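Local atomic coordinates of long form D7clu1 salivary protein (Culex quinquefasciatus, PDB entry 6V4C), a protein that binds and sequesters adenine nucleotides, ADP and ATP most tightly, inhibiting platelet aggregation and so aiding mosquito blood feeding. Residues 150-163 with 177-191. Sequence-based numbering, arbitrary orientation. Where two conformers were deposited one is given.
Sequences IFRFCGKQFYQDGE and DPKFIKHSNCTTRGM
With I150 opposite G190 and F158 opposite K179, helices 150-158 and 179-190 run nearly antiparallel, their axes 9.1 Å apart at closest approach and inclined at 153°. The disulfide C154-C186 joins them; C186 SG stands anti to its own backbone N (chi1 -177°), which carries it across to C154. Lacking a side chain, G190 lets I150 CD1 come to 3.7 Å from its CA. H183 is a knob in the hole formed by F151, C154, G155 and F158, and its NE2 gives a weak, long but nearly straight hydrogen bond to F151 O (3.5 Å). One face of this imidazole receives the edge of Y159 in a T-shaped stack, the planes 77° apart, while T187 CG2 lies over the opposite face. Such disulfide-tied helices are characteristic of the odorant-binding protein fold, here in the second PBP/GOBP-family region. F158 takes K182 CB over one ring face, a CH-pi contact 3.7 Å from the centroid, and C186 CB at its edge. M191 SD approaches F151 CZ obliquely at 3.6 Å, a Met-aromatic contact bordered by L256 of helix 249-263. E163 OE2 accepts from Q160 N through its anti lone pair and forms a salt bridge with K179 NZ (3.2 Å), its hydrogen bond weak.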
ATOM      1  N   ILE A 150      -0.949  -2.742 -10.407  1.00 33.53           N
ATOM      2  CA  ILE A 150       0.307  -3.399 -10.056  1.00 32.94           C
ATOM      3  C   ILE A 150       0.601  -4.545 -11.019  1.00 31.71           C
ATOM      4  O   ILE A 150       1.756  -4.775 -11.399  1.00 31.95           O
ATOM      5  CB  ILE A 150       0.296  -3.846  -8.580  1.00 31.29           C
ATOM      6  CG1 ILE A 150       1.610  -4.537  -8.204  1.00 35.92           C
ATOM      7  CG2 ILE A 150      -0.883  -4.770  -8.304  1.00 32.11           C
ATOM      8  CD1 ILE A 150       2.827  -3.638  -8.273  1.00 34.06           C
ATOM      9  N   PHE A 151      -0.442  -5.256 -11.457  1.00 32.88           N
ATOM     10  CA  PHE A 151      -0.238  -6.369 -12.379  1.00 34.96           C
ATOM     11  C   PHE A 151       0.193  -5.880 -13.755  1.00 33.20           C
ATOM     12  O   PHE A 151       1.066  -6.484 -14.389  1.00 32.83           O
ATOM     13  CB  PHE A 151      -1.506  -7.222 -12.473  1.00 35.24           C
ATOM     14  CG  PHE A 151      -1.907  -7.841 -11.168  1.00 36.02           C
ATOM     15  CD1 PHE A 151      -1.297  -8.999 -10.721  1.00 41.60           C
ATOM     16  CD2 PHE A 151      -2.879  -7.254 -10.378  1.00 39.89           C
ATOM     17  CE1 PHE A 151      -1.656  -9.566  -9.512  1.00 43.49           C
ATOM     18  CE2 PHE A 151      -3.245  -7.820  -9.167  1.00 42.30           C
ATOM     19  CZ  PHE A 151      -2.630  -8.974  -8.736  1.00 40.23           C
ATOM     20  N   ARG A 152      -0.408  -4.789 -14.234  1.00 34.10           N
ATOM     21  CA  ARG A 152      -0.004  -4.231 -15.520  1.00 33.47           C
ATOM     22  C   ARG A 152       1.390  -3.624 -15.433  1.00 34.57           C
ATOM     23  O   ARG A 152       2.203  -3.783 -16.351  1.00 32.81           O
ATOM     24  CB  ARG A 152      -1.034  -3.197 -15.978  1.00 33.62           C
ATOM     25  CG  ARG A 152      -0.684  -2.471 -17.270  1.00 33.83           C
ATOM     26  CD  ARG A 152      -0.546  -3.431 -18.437  1.00 34.42           C
ATOM     27  NE  ARG A 152      -0.223  -2.718 -19.673  1.00 34.89           N
ATOM     28  CZ  ARG A 152       0.180  -3.307 -20.794  1.00 34.81           C
ATOM     29  NH1 ARG A 152       0.315  -4.625 -20.844  1.00 33.65           N
ATOM     30  NH2 ARG A 152       0.455  -2.575 -21.865  1.00 36.29           N
ATOM     31  N   PHE A 153       1.686  -2.939 -14.325  1.00 34.56           N
ATOM     32  CA  PHE A 153       3.018  -2.380 -14.133  1.00 31.94           C
ATOM     33  C   PHE A 153       4.082  -3.473 -14.146  1.00 35.26           C
ATOM     34  O   PHE A 153       5.141  -3.312 -14.765  1.00 35.33           O
ATOM     35  CB  PHE A 153       3.067  -1.585 -12.830  1.00 34.01           C
ATOM     36  CG  PHE A 153       4.396  -0.942 -12.572  1.00 35.45           C
ATOM     37  CD1 PHE A 153       4.749   0.229 -13.224  1.00 36.01           C
ATOM     38  CD2 PHE A 153       5.294  -1.508 -11.681  1.00 36.60           C
ATOM     39  CE1 PHE A 153       5.975   0.823 -12.992  1.00 38.74           C
ATOM     40  CE2 PHE A 153       6.519  -0.917 -11.446  1.00 38.73           C
ATOM     41  CZ  PHE A 153       6.859   0.248 -12.103  1.00 38.92           C
ATOM     42  N   CYS A 154       3.813  -4.598 -13.476  1.00 35.14           N
ATOM     43  CA  CYS A 154       4.756  -5.715 -13.489  1.00 36.94           C
ATOM     44  C   CYS A 154       4.745  -6.440 -14.831  1.00 36.00           C
ATOM     45  O   CYS A 154       5.797  -6.873 -15.317  1.00 37.04           O
ATOM     46  CB  CYS A 154       4.427  -6.702 -12.366  1.00 35.66           C
ATOM     47  SG  CYS A 154       4.685  -6.089 -10.681  1.00 38.87           S
ATOM     48  N   GLY A 155       3.566  -6.587 -15.439  1.00 35.56           N
ATOM     49  CA  GLY A 155       3.472  -7.352 -16.674  1.00 36.15           C
ATOM     50  C   GLY A 155       4.250  -6.731 -17.816  1.00 37.33           C
ATOM     51  O   GLY A 155       4.840  -7.439 -18.638  1.00 39.22           O
ATOM     52  N   LYS A 156       4.272  -5.398 -17.882  1.00 38.03           N
ATOM     53  CA  LYS A 156       5.001  -4.716 -18.945  1.00 42.86           C
ATOM     54  C   LYS A 156       6.504  -4.937 -18.850  1.00 44.11           C
ATOM     55  O   LYS A 156       7.214  -4.725 -19.840  1.00 43.06           O
ATOM     56  CB  LYS A 156       4.688  -3.218 -18.926  1.00 40.39           C
ATOM     57  CG  LYS A 156       3.266  -2.875 -19.327  1.00 38.03           C
ATOM     58  CD  LYS A 156       2.958  -1.409 -19.076  1.00 39.86           C
ATOM     59  CE  LYS A 156       3.857  -0.498 -19.898  1.00 44.09           C
ATOM     60  NZ  LYS A 156       3.568   0.943 -19.637  1.00 47.70           N
ATOM     61  N   GLN A 157       7.004  -5.359 -17.688  1.00 40.20           N
ATOM     62  CA  GLN A 157       8.437  -5.581 -17.536  1.00 41.54           C
ATOM     63  C   GLN A 157       8.864  -6.940 -18.068  1.00 40.63           C
ATOM     64  O   GLN A 157      10.021  -7.106 -18.470  1.00 44.10           O
ATOM     65  CB  GLN A 157       8.834  -5.471 -16.064  1.00 40.99           C
ATOM     66  CG  GLN A 157       8.465  -4.156 -15.401  1.00 41.77           C
ATOM     67  CD  GLN A 157       8.818  -4.144 -13.925  1.00 43.80           C
ATOM     68  OE1 GLN A 157       9.883  -4.612 -13.525  1.00 45.08           O
ATOM     69  NE2 GLN A 157       7.915  -3.620 -13.105  1.00 43.12           N
ATOM     70  N   PHE A 158       7.956  -7.916 -18.081  1.00 40.24           N
ATOM     71  CA  PHE A 158       8.313  -9.293 -18.386  1.00 39.44           C
ATOM     72  C   PHE A 158       7.623  -9.874 -19.608  1.00 41.52           C
ATOM     73  O   PHE A 158       8.121 -10.864 -20.155  1.00 44.51           O
ATOM     74  CB  PHE A 158       8.034 -10.202 -17.179  1.00 39.75           C
ATOM     75  CG  PHE A 158       8.619  -9.691 -15.893  1.00 41.22           C
ATOM     76  CD1 PHE A 158       9.991  -9.574 -15.740  1.00 44.47           C
ATOM     77  CD2 PHE A 158       7.799  -9.321 -14.842  1.00 39.81           C
ATOM     78  CE1 PHE A 158      10.536  -9.097 -14.561  1.00 44.17           C
ATOM     79  CE2 PHE A 158       8.336  -8.847 -13.659  1.00 41.45           C
ATOM     80  CZ  PHE A 158       9.707  -8.735 -13.519  1.00 43.59           C
ATOM     81  N   TYR A 159       6.509  -9.299 -20.057  1.00 41.06           N
ATOM     82  CA  TYR A 159       5.742  -9.869 -21.151  1.00 40.53           C
ATOM     83  C   TYR A 159       5.537  -8.843 -22.253  1.00 37.65           C
ATOM     84  O   TYR A 159       5.377  -7.646 -21.994  1.00 40.16           O
ATOM     85  CB  TYR A 159       4.361 -10.342 -20.682  1.00 38.95           C
ATOM     86  CG  TYR A 159       4.394 -11.485 -19.703  1.00 38.94           C
ATOM     87  CD1 TYR A 159       4.648 -12.782 -20.129  1.00 42.37           C
ATOM     88  CD2 TYR A 159       4.163 -11.272 -18.352  1.00 37.25           C
ATOM     89  CE1 TYR A 159       4.675 -13.835 -19.236  1.00 41.95           C
ATOM     90  CE2 TYR A 159       4.188 -12.317 -17.450  1.00 40.15           C
ATOM     91  CZ  TYR A 159       4.445 -13.597 -17.897  1.00 40.95           C
ATOM     92  OH  TYR A 159       4.473 -14.641 -17.001  1.00 41.45           O
ATOM     93  N   GLN A 160       5.538  -9.329 -23.491  1.00 42.80           N
ATOM     94  CA  GLN A 160       5.066  -8.533 -24.611  1.00 44.33           C
ATOM     95  C   GLN A 160       3.546  -8.549 -24.627  1.00 43.34           C
ATOM     96  O   GLN A 160       2.921  -9.574 -24.342  1.00 45.16           O
ATOM     97  CB  GLN A 160       5.583  -9.105 -25.928  1.00 49.52           C
ATOM     98  CG  GLN A 160       7.071  -8.925 -26.147  1.00 58.06           C
ATOM     99  CD  GLN A 160       7.456  -9.062 -27.607  1.00 68.87           C
ATOM    100  OE1 GLN A 160       8.247  -9.931 -27.974  1.00 68.94           O
ATOM    101  NE2 GLN A 160       6.896  -8.199 -28.449  1.00 72.03           N
ATOM    102  N   ASP A 161       2.956  -7.401 -24.951  1.00 48.83           N
ATOM    103  CA  ASP A 161       1.507  -7.304 -25.038  1.00 48.56           C
ATOM    104  C   ASP A 161       0.970  -8.347 -26.006  1.00 51.28           C
ATOM    105  O   ASP A 161       1.471  -8.493 -27.123  1.00 49.90           O
ATOM    106  CB  ASP A 161       1.110  -5.905 -25.510  1.00 47.14           C
ATOM    107  CG  ASP A 161       1.339  -4.843 -24.452  1.00 49.85           C
ATOM    108  OD1 ASP A 161       1.870  -5.181 -23.373  1.00 51.60           O
ATOM    109  OD2 ASP A 161       0.981  -3.672 -24.697  1.00 49.25           O
ATOM    110  N   GLY A 162      -0.033  -9.094 -25.557  1.00 41.71           N
ATOM    111  CA  GLY A 162      -0.707 -10.054 -26.399  1.00 40.72           C
ATOM    112  C   GLY A 162      -0.025 -11.394 -26.554  1.00 42.81           C
ATOM    113  O   GLY A 162      -0.570 -12.263 -27.246  1.00 44.98           O
ATOM    114  N   GLU A 163       1.140 -11.602 -25.946  1.00 41.98           N
ATOM    115  CA  GLU A 163       1.795 -12.895 -26.080  1.00 44.84           C
ATOM    116  C   GLU A 163       1.043 -13.958 -25.284  1.00 46.21           C
ATOM    117  O   GLU A 163       0.397 -13.669 -24.273  1.00 45.53           O
ATOM    118  CB  GLU A 163       3.267 -12.823 -25.668  1.00 46.02           C
ATOM    119  CG  GLU A 163       3.544 -12.939 -24.180  1.00 44.38           C
ATOM    120  CD  GLU A 163       5.025 -13.117 -23.886  1.00 46.07           C
ATOM    121  OE1 GLU A 163       5.502 -14.272 -23.874  1.00 50.78           O
ATOM    122  OE2 GLU A 163       5.717 -12.098 -23.684  1.00 42.45           O
ATOM    123  N   ASP A 177       5.025 -20.751 -17.623  1.00 60.62           N
ATOM    124  CA  ASP A 177       6.183 -20.298 -18.374  1.00 59.10           C
ATOM    125  C   ASP A 177       7.233 -19.708 -17.431  1.00 59.78           C
ATOM    126  O   ASP A 177       6.917 -19.287 -16.317  1.00 58.66           O
ATOM    127  CB  ASP A 177       5.762 -19.278 -19.432  1.00 57.52           C
ATOM    128  CG  ASP A 177       5.609 -17.880 -18.872  1.00 57.74           C
ATOM    129  OD1 ASP A 177       4.646 -17.633 -18.114  1.00 56.29           O
ATOM    130  OD2 ASP A 177       6.463 -17.027 -19.189  1.00 56.96           O
ATOM    131  N   PRO A 178       8.502 -19.680 -17.858  1.00 60.78           N
ATOM    132  CA  PRO A 178       9.573 -19.259 -16.939  1.00 61.22           C
ATOM    133  C   PRO A 178       9.511 -17.802 -16.505  1.00 56.99           C
ATOM    134  O   PRO A 178      10.058 -17.468 -15.450  1.00 58.53           O
ATOM    135  CB  PRO A 178      10.856 -19.556 -17.730  1.00 62.79           C
ATOM    136  CG  PRO A 178      10.424 -19.554 -19.160  1.00 66.24           C
ATOM    137  CD  PRO A 178       9.042 -20.137 -19.150  1.00 62.61           C
ATOM    138  N   LYS A 179       8.870 -16.925 -17.288  0.54 49.86           N
ATOM    139  CA  LYS A 179       8.777 -15.519 -16.914  0.54 48.74           C
ATOM    140  C   LYS A 179       7.855 -15.290 -15.723  0.54 47.16           C
ATOM    141  O   LYS A 179       7.945 -14.237 -15.083  0.54 45.29           O
ATOM    142  CB  LYS A 179       8.278 -14.683 -18.095  0.54 48.12           C
ATOM    143  CG  LYS A 179       9.205 -14.637 -19.294  0.54 49.58           C
ATOM    144  CD  LYS A 179       8.453 -14.106 -20.507  0.54 50.26           C
ATOM    145  CE  LYS A 179       9.396 -13.633 -21.598  0.54 51.30           C
ATOM    146  NZ  LYS A 179       8.640 -13.093 -22.763  0.54 50.83           N
ATOM    147  N   PHE A 180       6.969 -16.241 -15.417  1.00 45.54           N
ATOM    148  CA  PHE A 180       6.012 -16.041 -14.335  1.00 43.50           C
ATOM    149  C   PHE A 180       6.671 -16.027 -12.962  1.00 42.94           C
ATOM    150  O   PHE A 180       6.080 -15.505 -12.009  1.00 38.66           O
ATOM    151  CB  PHE A 180       4.894 -17.084 -14.387  1.00 41.36           C
ATOM    152  CG  PHE A 180       3.731 -16.766 -13.486  1.00 40.43           C
ATOM    153  CD1 PHE A 180       2.798 -15.808 -13.851  1.00 37.98           C
ATOM    154  CD2 PHE A 180       3.579 -17.415 -12.271  1.00 41.09           C
ATOM    155  CE1 PHE A 180       1.728 -15.507 -13.024  1.00 37.92           C
ATOM    156  CE2 PHE A 180       2.511 -17.118 -11.436  1.00 40.67           C
ATOM    157  CZ  PHE A 180       1.585 -16.163 -11.814  1.00 37.60           C
ATOM    158  N   ILE A 181       7.878 -16.580 -12.833  1.00 42.82           N
ATOM    159  CA  ILE A 181       8.588 -16.490 -11.561  1.00 43.37           C
ATOM    160  C   ILE A 181       8.928 -15.038 -11.245  1.00 40.20           C
ATOM    161  O   ILE A 181       8.713 -14.560 -10.126  1.00 41.99           O
ATOM    162  CB  ILE A 181       9.829 -17.403 -11.565  1.00 45.51           C
ATOM    163  CG1 ILE A 181       9.397 -18.872 -11.630  1.00 45.07           C
ATOM    164  CG2 ILE A 181      10.679 -17.151 -10.336  1.00 46.74           C
ATOM    165  CD1 ILE A 181      10.547 -19.855 -11.612  1.00 49.68           C
ATOM    166  N   LYS A 182       9.441 -14.306 -12.237  1.00 45.45           N
ATOM    167  CA  LYS A 182       9.729 -12.889 -12.034  1.00 45.37           C
ATOM    168  C   LYS A 182       8.447 -12.084 -11.867  1.00 41.53           C
ATOM    169  O   LYS A 182       8.390 -11.159 -11.047  1.00 39.83           O
ATOM    170  CB  LYS A 182      10.524 -12.335 -13.214  1.00 47.62           C
ATOM    171  CG  LYS A 182      11.907 -12.925 -13.414  1.00 50.38           C
ATOM    172  CD  LYS A 182      12.593 -12.234 -14.586  1.00 53.74           C
ATOM    173  CE  LYS A 182      13.802 -13.005 -15.086  1.00 59.57           C
ATOM    174  NZ  LYS A 182      14.343 -12.387 -16.331  1.00 57.43           N
ATOM    175  N   HIS A 183       7.415 -12.412 -12.646  1.00 40.69           N
ATOM    176  CA  HIS A 183       6.183 -11.631 -12.620  1.00 39.48           C
ATOM    177  C   HIS A 183       5.455 -11.793 -11.292  1.00 39.72           C
ATOM    178  O   HIS A 183       5.020 -10.805 -10.689  1.00 39.16           O
ATOM    179  CB  HIS A 183       5.284 -12.030 -13.794  1.00 39.43           C
ATOM    180  CG  HIS A 183       4.036 -11.213 -13.905  1.00 37.21           C
ATOM    181  ND1 HIS A 183       2.779 -11.743 -13.708  1.00 40.27           N
ATOM    182  CD2 HIS A 183       3.848  -9.903 -14.191  1.00 36.31           C
ATOM    183  CE1 HIS A 183       1.872 -10.797 -13.868  1.00 36.84           C
ATOM    184  NE2 HIS A 183       2.495  -9.669 -14.161  1.00 36.02           N
ATOM    185  N   SER A 184       5.315 -13.033 -10.819  1.00 35.71           N
ATOM    186  CA  SER A 184       4.628 -13.260  -9.551  1.00 36.44           C
ATOM    187  C   SER A 184       5.437 -12.750  -8.365  1.00 36.95           C
ATOM    188  O   SER A 184       4.856 -12.366  -7.344  1.00 37.17           O
ATOM    189  CB  SER A 184       4.253 -14.736  -9.391  1.00 37.17           C
ATOM    190  OG  SER A 184       5.389 -15.572  -9.517  1.00 38.72           O
ATOM    191  N   ASN A 185       6.768 -12.728  -8.472  1.00 38.40           N
ATOM    192  CA  ASN A 185       7.561 -12.063  -7.443  1.00 37.36           C
ATOM    193  C   ASN A 185       7.249 -10.571  -7.397  1.00 41.19           C
ATOM    194  O   ASN A 185       7.092  -9.990  -6.316  1.00 36.94           O
ATOM    195  CB  ASN A 185       9.052 -12.300  -7.689  1.00 38.73           C
ATOM    196  CG  ASN A 185       9.931 -11.578  -6.684  1.00 40.34           C
ATOM    197  OD1 ASN A 185      10.003 -11.964  -5.516  1.00 42.92           O
ATOM    198  ND2 ASN A 185      10.610 -10.531  -7.134  1.00 42.96           N
ATOM    199  N   CYS A 186       7.139  -9.942  -8.566  1.00 39.90           N
ATOM    200  CA  CYS A 186       6.832  -8.517  -8.625  1.00 37.44           C
ATOM    201  C   CYS A 186       5.444  -8.225  -8.068  1.00 38.99           C
ATOM    202  O   CYS A 186       5.266  -7.272  -7.299  1.00 38.60           O
ATOM    203  CB  CYS A 186       6.959  -8.038 -10.074  1.00 39.04           C
ATOM    204  SG  CYS A 186       6.691  -6.267 -10.379  1.00 46.76           S
ATOM    205  N   THR A 187       4.448  -9.040  -8.426  1.00 34.20           N
ATOM    206  CA  THR A 187       3.074  -8.736  -8.037  1.00 34.88           C
ATOM    207  C   THR A 187       2.794  -9.111  -6.584  1.00 33.29           C
ATOM    208  O   THR A 187       2.091  -8.379  -5.879  1.00 34.12           O
ATOM    209  CB  THR A 187       2.080  -9.411  -8.989  1.00 33.54           C
ATOM    210  OG1 THR A 187       2.276 -10.830  -8.970  1.00 34.27           O
ATOM    211  CG2 THR A 187       2.274  -8.901 -10.416  1.00 31.57           C
ATOM    212  N   THR A 188       3.323 -10.249  -6.124  1.00 33.65           N
ATOM    213  CA  THR A 188       3.146 -10.632  -4.725  1.00 34.47           C
ATOM    214  C   THR A 188       3.784  -9.608  -3.793  1.00 35.38           C
ATOM    215  O   THR A 188       3.227  -9.281  -2.738  1.00 35.73           O
ATOM    216  CB  THR A 188       3.729 -12.030  -4.489  1.00 37.04           C
ATOM    217  OG1 THR A 188       3.152 -12.951  -5.422  1.00 37.68           O
ATOM    218  CG2 THR A 188       3.431 -12.511  -3.084  1.00 38.52           C
ATOM    219  N   ARG A 189       4.952  -9.082  -4.167  1.00 34.82           N
ATOM    220  CA  ARG A 189       5.559  -8.012  -3.381  1.00 37.88           C
ATOM    221  C   ARG A 189       4.784  -6.706  -3.533  1.00 37.81           C
ATOM    222  O   ARG A 189       4.618  -5.960  -2.561  1.00 35.82           O
ATOM    223  CB  ARG A 189       7.028  -7.828  -3.768  1.00 36.95           C
ATOM    224  CG  ARG A 189       7.930  -8.989  -3.351  1.00 40.38           C
ATOM    225  CD  ARG A 189       9.350  -8.815  -3.872  1.00 39.68           C
ATOM    226  NE  ARG A 189      10.260  -9.830  -3.339  1.00 42.71           N
ATOM    227  CZ  ARG A 189      10.987  -9.682  -2.236  1.00 42.99           C
ATOM    228  NH1 ARG A 189      10.918  -8.557  -1.537  1.00 42.79           N
ATOM    229  NH2 ARG A 189      11.785 -10.659  -1.827  1.00 45.80           N
ATOM    230  N   GLY A 190       4.299  -6.417  -4.743  1.00 37.32           N
ATOM    231  CA  GLY A 190       3.529  -5.199  -4.950  1.00 34.74           C
ATOM    232  C   GLY A 190       2.217  -5.194  -4.190  1.00 35.94           C
ATOM    233  O   GLY A 190       1.771  -4.150  -3.708  1.00 37.91           O
ATOM    234  N   MET A 191       1.577  -6.361  -4.077  1.00 36.34           N
ATOM    235  CA  MET A 191       0.374  -6.515  -3.268  1.00 38.82           C
ATOM    236  C   MET A 191       0.666  -6.542  -1.777  1.00 39.10           C
ATOM    237  O   MET A 191      -0.277  -6.539  -0.979  1.00 37.24           O
ATOM    238  CB  MET A 191      -0.346  -7.819  -3.626  1.00 39.45           C
ATOM    239  CG  MET A 191      -1.001  -7.853  -4.997  1.00 38.50           C
ATOM    240  SD  MET A 191      -1.997  -9.348  -5.212  1.00 39.01           S
ATOM    241  CE  MET A 191      -0.729 -10.614  -5.270  1.00 38.67           C
TER